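Local coordinates for hemolysin-related protein (Vibrio cholerae serotype O1, PDB 6MLT) that is a secreted biofilm matrix protein that probably binds carbohydrate in adhesion, and binds calcium and sodium ions, at residues G531-D543 / V550-P562. Sequence-based numbering, arbitrary orientation.
Sequences GNNNASLIMVAND and VNHGVFVYESANP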
ATOM      1  N   GLY A 531      11.338  18.304   0.357  1.00 21.87           N
ATOM      2  CA  GLY A 531      11.183  17.890  -1.019  1.00 28.75           C
ATOM      3  C   GLY A 531      12.467  17.831  -1.812  1.00 28.40           C
ATOM      4  O   GLY A 531      12.417  17.774  -3.045  1.00 27.66           O
ATOM      5  N   ASN A 532      13.622  17.833  -1.144  1.00 23.79           N
ATOM      6  CA  ASN A 532      14.913  17.759  -1.815  1.00 23.49           C
ATOM      7  C   ASN A 532      15.570  16.391  -1.659  1.00 20.98           C
ATOM      8  O   ASN A 532      16.796  16.279  -1.752  1.00 21.46           O
ATOM      9  CB  ASN A 532      15.830  18.864  -1.299  1.00 27.94           C
ATOM     10  CG  ASN A 532      15.427  20.230  -1.816  1.00 31.39           C
ATOM     11  OD1 ASN A 532      15.174  20.402  -3.011  1.00 30.81           O
ATOM     12  ND2 ASN A 532      15.350  21.206  -0.922  1.00 31.02           N
ATOM     13  N   ASN A 533      14.774  15.349  -1.437  1.00 20.23           N
ATOM     14  CA  ASN A 533      15.240  13.969  -1.492  1.00 20.97           C
ATOM     15  C   ASN A 533      16.134  13.613  -0.311  1.00 21.52           C
ATOM     16  O   ASN A 533      16.979  12.721  -0.415  1.00 21.00           O
ATOM     17  CB  ASN A 533      15.975  13.688  -2.811  1.00 22.60           C
ATOM     18  CG  ASN A 533      15.858  12.239  -3.242  1.00 21.49           C
ATOM     19  OD1 ASN A 533      14.900  11.555  -2.890  1.00 22.11           O
ATOM     20  ND2 ASN A 533      16.828  11.765  -4.010  1.00 22.04           N
ATOM     21  N   ASN A 534      15.961  14.300   0.820  1.00 19.64           N
ATOM     22  CA  ASN A 534      16.661  13.956   2.057  1.00 20.02           C
ATOM     23  C   ASN A 534      15.659  14.076   3.204  1.00 20.10           C
ATOM     24  O   ASN A 534      15.371  15.183   3.678  1.00 21.10           O
ATOM     25  CB  ASN A 534      17.875  14.845   2.283  1.00 24.16           C
ATOM     26  CG  ASN A 534      18.741  14.359   3.434  1.00 26.57           C
ATOM     27  OD1 ASN A 534      18.725  13.178   3.784  1.00 22.82           O
ATOM     28  ND2 ASN A 534      19.495  15.269   4.031  1.00 30.41           N
ATOM     29  N   ALA A 535      15.142  12.934   3.647  1.00 18.32           N
ATOM     30  CA  ALA A 535      13.973  12.868   4.511  1.00 18.16           C
ATOM     31  C   ALA A 535      14.311  13.157   5.980  1.00 20.85           C
ATOM     32  O   ALA A 535      15.472  13.243   6.391  1.00 20.31           O
ATOM     33  CB  ALA A 535      13.318  11.493   4.403  1.00 18.65           C
ATOM     34  N   SER A 536      13.249  13.300   6.772  1.00 18.16           N
ATOM     35  CA  SER A 536      13.321  13.494   8.213  1.00 18.79           C
ATOM     36  C   SER A 536      12.612  12.338   8.908  1.00 19.97           C
ATOM     37  O   SER A 536      11.620  11.800   8.400  1.00 19.23           O
ATOM     38  CB  SER A 536      12.662  14.807   8.637  1.00 19.61           C
ATOM     39  OG  SER A 536      13.215  15.918   7.958  1.00 22.98           O
ATOM     40  N   LEU A 537      13.132  11.961  10.073  1.00 18.54           N
ATOM     41  CA  LEU A 537      12.559  10.920  10.921  1.00 18.31           C
ATOM     42  C   LEU A 537      11.899  11.584  12.127  1.00 17.85           C
ATOM     43  O   LEU A 537      12.586  12.206  12.948  1.00 17.48           O
ATOM     44  CB  LEU A 537      13.639   9.945  11.379  1.00 18.85           C
ATOM     45  CG  LEU A 537      13.284   9.005  12.537  1.00 20.70           C
ATOM     46  CD1 LEU A 537      12.103   8.117  12.181  1.00 21.41           C
ATOM     47  CD2 LEU A 537      14.491   8.164  12.927  1.00 24.60           C
ATOM     48  N   ILE A 538      10.581  11.432  12.240  1.00 17.00           N
ATOM     49  CA  ILE A 538       9.764  12.144  13.224  1.00 17.55           C
ATOM     50  C   ILE A 538       9.222  11.142  14.235  1.00 18.95           C
ATOM     51  O   ILE A 538       8.621  10.133  13.847  1.00 18.65           O
ATOM     52  CB  ILE A 538       8.602  12.889  12.545  1.00 18.39           C
ATOM     53  CG1 ILE A 538       9.127  13.855  11.479  1.00 21.38           C
ATOM     54  CG2 ILE A 538       7.757  13.645  13.590  1.00 18.19           C
ATOM     55  CD1 ILE A 538       8.327  13.850  10.201  1.00 21.97           C
ATOM     56  N   MET A 539       9.384  11.438  15.527  1.00 16.53           N
ATOM     57  CA  MET A 539       8.852  10.572  16.568  1.00 21.01           C
ATOM     58  C   MET A 539       8.352  11.403  17.741  1.00 17.70           C
ATOM     59  O   MET A 539       8.819  12.521  17.985  1.00 17.72           O
ATOM     60  CB  MET A 539       9.901   9.556  17.050  1.00 23.22           C
ATOM     61  CG  MET A 539      11.104  10.156  17.733  1.00 24.27           C
ATOM     62  SD  MET A 539      12.426   8.944  17.975  1.00 22.89           S
ATOM     63  CE  MET A 539      12.988   8.731  16.286  1.00 19.95           C
ATOM     64  N   VAL A 540       7.393  10.843  18.468  1.00 18.55           N
ATOM     65  CA  VAL A 540       6.782  11.518  19.607  1.00 16.84           C
ATOM     66  C   VAL A 540       7.237  10.832  20.887  1.00 18.19           C
ATOM     67  O   VAL A 540       7.599   9.651  20.888  1.00 16.20           O
ATOM     68  CB  VAL A 540       5.245  11.533  19.482  1.00 17.59           C
ATOM     69  CG1 VAL A 540       4.839  12.165  18.159  1.00 18.12           C
ATOM     70  CG2 VAL A 540       4.676  10.118  19.600  1.00 18.66           C
ATOM     71  N   ALA A 541       7.227  11.587  21.983  1.00 15.70           N
ATOM     72  CA  ALA A 541       7.772  11.102  23.239  1.00 17.35           C
ATOM     73  C   ALA A 541       6.970  11.648  24.408  1.00 17.39           C
ATOM     74  O   ALA A 541       6.353  12.718  24.326  1.00 19.75           O
ATOM     75  CB  ALA A 541       9.244  11.492  23.402  1.00 17.25           C
ATOM     76  N   ASN A 542       7.002  10.895  25.504  1.00 16.75           N
ATOM     77  CA  ASN A 542       6.398  11.306  26.757  1.00 18.49           C
ATOM     78  C   ASN A 542       7.190  10.674  27.888  1.00 17.91           C
ATOM     79  O   ASN A 542       7.803   9.613  27.716  1.00 18.10           O
ATOM     80  CB  ASN A 542       4.923  10.901  26.825  1.00 17.56           C
ATOM     81  CG  ASN A 542       4.723   9.426  26.562  1.00 19.18           C
ATOM     82  OD1 ASN A 542       4.861   8.600  27.466  1.00 20.12           O
ATOM     83  ND2 ASN A 542       4.408   9.084  25.316  1.00 17.45           N
ATOM     84  N   ASP A 543       7.166  11.327  29.049  1.00 18.39           N
ATOM     85  CA  ASP A 543       7.975  10.887  30.178  1.00 19.08           C
ATOM     86  C   ASP A 543       7.209  10.960  31.493  1.00 20.60           C
ATOM     87  O   ASP A 543       7.821  11.067  32.563  1.00 20.89           O
ATOM     88  CB  ASP A 543       9.269  11.708  30.278  1.00 20.65           C
ATOM     89  CG  ASP A 543       9.019  13.203  30.377  1.00 26.76           C
ATOM     90  OD1 ASP A 543       7.854  13.614  30.556  1.00 24.86           O
ATOM     91  OD2 ASP A 543      10.007  13.970  30.275  1.00 27.13           O
ATOM     92  N   VAL A 550      12.467   9.494  29.672  1.00 23.09           N
ATOM     93  CA  VAL A 550      13.649   9.961  28.955  1.00 23.53           C
ATOM     94  C   VAL A 550      13.404  11.369  28.430  1.00 23.72           C
ATOM     95  O   VAL A 550      14.190  12.287  28.691  1.00 24.06           O
ATOM     96  CB  VAL A 550      14.016   9.019  27.796  1.00 24.60           C
ATOM     97  CG1 VAL A 550      15.185   9.598  26.979  1.00 24.08           C
ATOM     98  CG2 VAL A 550      14.366   7.638  28.324  1.00 22.47           C
ATOM     99  N   ASN A 551      12.325  11.543  27.668  1.00 19.97           N
ATOM    100  CA  ASN A 551      12.067  12.813  27.005  1.00 19.23           C
ATOM    101  C   ASN A 551      10.572  12.955  26.755  1.00 21.67           C
ATOM    102  O   ASN A 551       9.789  12.032  26.998  1.00 18.70           O
ATOM    103  CB  ASN A 551      12.872  12.924  25.701  1.00 22.38           C
ATOM    104  CG  ASN A 551      12.549  11.814  24.702  1.00 22.77           C
ATOM    105  OD1 ASN A 551      12.198  10.702  25.082  1.00 21.66           O
ATOM    106  ND2 ASN A 551      12.673  12.122  23.418  1.00 24.33           N
ATOM    107  N   HIS A 552      10.178  14.143  26.298  1.00 19.75           N
ATOM    108  CA  HIS A 552       8.784  14.415  25.979  1.00 20.66           C
ATOM    109  C   HIS A 552       8.711  15.436  24.853  1.00 21.54           C
ATOM    110  O   HIS A 552       9.531  16.350  24.779  1.00 18.78           O
ATOM    111  CB  HIS A 552       8.006  14.923  27.202  1.00 21.93           C
ATOM    112  CG  HIS A 552       8.528  16.214  27.765  1.00 24.77           C
ATOM    113  ND1 HIS A 552       9.426  16.262  28.809  1.00 25.75           N
ATOM    114  CD2 HIS A 552       8.245  17.502  27.454  1.00 24.72           C
ATOM    115  CE1 HIS A 552       9.684  17.524  29.109  1.00 27.08           C
ATOM    116  NE2 HIS A 552       8.983  18.296  28.298  1.00 26.22           N
ATOM    117  N   GLY A 553       7.716  15.267  23.981  1.00 19.18           N
ATOM    118  CA  GLY A 553       7.432  16.205  22.909  1.00 19.01           C
ATOM    119  C   GLY A 553       7.563  15.542  21.551  1.00 20.49           C
ATOM    120  O   GLY A 553       7.074  14.427  21.338  1.00 20.05           O
ATOM    121  N   VAL A 554       8.230  16.239  20.637  1.00 19.33           N
ATOM    122  CA  VAL A 554       8.416  15.786  19.259  1.00 18.90           C
ATOM    123  C   VAL A 554       9.889  15.939  18.919  1.00 19.08           C
ATOM    124  O   VAL A 554      10.468  17.013  19.126  1.00 20.00           O
ATOM    125  CB  VAL A 554       7.543  16.582  18.269  1.00 19.61           C
ATOM    126  CG1 VAL A 554       7.758  16.083  16.838  1.00 19.48           C
ATOM    127  CG2 VAL A 554       6.073  16.484  18.651  1.00 20.66           C
ATOM    128  N   PHE A 555      10.478  14.882  18.377  1.00 20.04           N
ATOM    129  CA  PHE A 555      11.899  14.847  18.071  1.00 20.84           C
ATOM    130  C   PHE A 555      12.069  14.420  16.624  1.00 20.74           C
ATOM    131  O   PHE A 555      11.509  13.405  16.199  1.00 18.40           O
ATOM    132  CB  PHE A 555      12.635  13.911  19.039  1.00 22.15           C
ATOM    133  CG  PHE A 555      12.648  14.433  20.446  1.00 22.53           C
ATOM    134  CD1 PHE A 555      11.504  14.388  21.220  1.00 27.72           C
ATOM    135  CD2 PHE A 555      13.778  15.031  20.968  1.00 20.41           C
ATOM    136  CE1 PHE A 555      11.497  14.909  22.504  1.00 28.66           C
ATOM    137  CE2 PHE A 555      13.773  15.552  22.246  1.00 23.14           C
ATOM    138  CZ  PHE A 555      12.632  15.489  23.011  1.00 25.25           C
ATOM    139  N   VAL A 556      12.812  15.221  15.868  1.00 19.49           N
ATOM    140  CA  VAL A 556      12.986  15.028  14.437  1.00 17.41           C
ATOM    141  C   VAL A 556      14.471  14.860  14.163  1.00 17.94           C
ATOM    142  O   VAL A 556      15.281  15.690  14.584  1.00 19.85           O
ATOM    143  CB  VAL A 556      12.402  16.204  13.634  1.00 17.72           C
ATOM    144  CG1 VAL A 556      12.624  16.009  12.135  1.00 19.31           C
ATOM    145  CG2 VAL A 556      10.912  16.346  13.937  1.00 19.69           C
ATOM    146  N   TYR A 557      14.817  13.795  13.444  1.00 17.15           N
ATOM    147  CA  TYR A 557      16.191  13.436  13.156  1.00 17.61           C
ATOM    148  C   TYR A 557      16.419  13.429  11.653  1.00 19.35           C
ATOM    149  O   TYR A 557      15.479  13.356  10.861  1.00 19.64           O
ATOM    150  CB  TYR A 557      16.525  12.059  13.739  1.00 17.42           C
ATOM    151  CG  TYR A 557      16.412  12.023  15.248  1.00 20.85           C
ATOM    152  CD1 TYR A 557      15.189  11.808  15.875  1.00 21.76           C
ATOM    153  CD2 TYR A 557      17.527  12.242  16.045  1.00 20.84           C
ATOM    154  CE1 TYR A 557      15.090  11.786  17.257  1.00 21.29           C
ATOM    155  CE2 TYR A 557      17.437  12.224  17.415  1.00 21.73           C
ATOM    156  CZ  TYR A 557      16.222  11.995  18.018  1.00 22.02           C
ATOM    157  OH  TYR A 557      16.148  11.990  19.396  1.00 23.97           O
ATOM    158  N   GLU A 558      17.691  13.484  11.280  1.00 21.33           N
ATOM    159  CA  GLU A 558      18.108  13.403   9.891  1.00 22.06           C
ATOM    160  C   GLU A 558      19.368  12.556   9.815  1.00 22.38           C
ATOM    161  O   GLU A 558      20.021  12.279  10.825  1.00 19.15           O
ATOM    162  CB  GLU A 558      18.346  14.797   9.304  1.00 23.01           C
ATOM    163  CG  GLU A 558      19.382  15.613  10.056  1.00 30.16           C
ATOM    164  CD  GLU A 558      19.604  16.974   9.433  1.00 39.98           C
ATOM    165  OE1 GLU A 558      19.872  17.029   8.216  1.00 45.75           O
ATOM    166  OE2 GLU A 558      19.502  17.985  10.155  1.00 42.63           O
ATOM    167  N   SER A 559      19.709  12.142   8.598  1.00 21.77           N
ATOM    168  CA  SER A 559      20.932  11.382   8.386  1.00 21.89           C
ATOM    169  C   SER A 559      22.141  12.197   8.825  1.00 22.28           C
ATOM    170  O   SER A 559      22.281  13.367   8.465  1.00 21.63           O
ATOM    171  CB  SER A 559      21.071  10.997   6.914  1.00 22.18           C
ATOM    172  OG  SER A 559      22.295  10.316   6.707  1.00 24.13           O
ATOM    173  N   ALA A 560      23.019  11.573   9.609  1.00 22.28           N
ATOM    174  CA  ALA A 560      24.214  12.264  10.075  1.00 26.29           C
ATOM    175  C   ALA A 560      25.303  12.335   9.016  1.00 29.85           C
ATOM    176  O   ALA A 560      26.207  13.168   9.132  1.00 33.70           O
ATOM    177  CB  ALA A 560      24.770  11.582  11.328  1.00 24.72           C
ATOM    178  N   ASN A 561      25.240  11.483   7.994  1.00 28.73           N
ATOM    179  CA  ASN A 561      26.255  11.444   6.953  1.00 28.75           C
ATOM    180  C   ASN A 561      25.747  12.195   5.731  1.00 26.86           C
ATOM    181  O   ASN A 561      24.764  11.748   5.116  1.00 24.13           O
ATOM    182  CB  ASN A 561      26.581  10.003   6.587  1.00 31.68           C
ATOM    183  CG  ASN A 561      27.753   9.892   5.626  1.00 34.51           C
ATOM    184  OD1 ASN A 561      28.040  10.814   4.860  1.00 31.04           O
ATOM    185  ND2 ASN A 561      28.437   8.758   5.667  1.00 37.51           N
ATOM    186  N   PRO A 562      26.352  13.322   5.341  1.00 28.01           N
ATOM    187  CA  PRO A 562      25.803  14.086   4.209  1.00 29.51           C
ATOM    188  C   PRO A 562      25.875  13.351   2.880  1.00 30.11           C
ATOM    189  O   PRO A 562      25.173  13.747   1.941  1.00 30.94           O
ATOM    190  CB  PRO A 562      26.665  15.355   4.195  1.00 31.36           C
ATOM    191  CG  PRO A 562      27.946  14.942   4.825  1.00 30.61           C
ATOM    192  CD  PRO A 562      27.578  13.937   5.875  1.00 28.66           C
TER
HETATM  193  O   HOH W   1      18.121  12.935   6.403  1.00 22.60           O
HETATM  194  O   HOH W   2      21.149  14.966   6.547  1.00 28.97           O
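Met539 and Tyr557 meet diagonally across the antiparallel hairpin of strands 536-541 and 553-559, and the methionine shows how a flexible side chain fits a sheet face crowded with aromatics. Its CB leads to CG, set between the backbone N and the carbonyl carbon (chi1 65°), and CG lies 3.6 Å from Phe555 O. SD comes to 4.0 Å from Tyr557 CE1, an oblique Met-aromatic contact, and a bend at the last torsion (chi3 71°) lays CE 3.8 Å from Tyr557 CD1. Ile513 of strand 509-514 packs against both residues.

Paired backbone bonds at Leu537-Tyr557, Met539-Phe555 and Ala541-Gly553 hold the register; Phe555 N to Met539 O, 2.9 Å, is nearly straight at 174°. On the other face beta-branched residues stand side by side: Ile538 CG1 touches Val556 CG2 at 3.9 Å, and its CG2 leans on Val554 CG1. Gly553 suits its place because its positive phi would press a CB against the preceding carbonyl.

Near the connecting loop, His552 ND1 donates to Asp543 OD2 (2.8 Å); the acceptor lies in the ring plane, but the donor stands above the carboxylate plane. At the far end one water gives hydrogens to Asn534 OD1, which Trp566 N also meets, and Ala535 O while accepting from Ser559 N, bridging the splaying chains.

Strands 13-19 and 525-527 flank the hairpin in a four-stranded sheet joining N-terminal and C-terminal parts of the chain, consistent with beta-propeller closure. Apolar contacts thus run along both faces, with the Asn551 amide over the Phe555 ring; the imidazole-carboxylate bond ties one end and water the other.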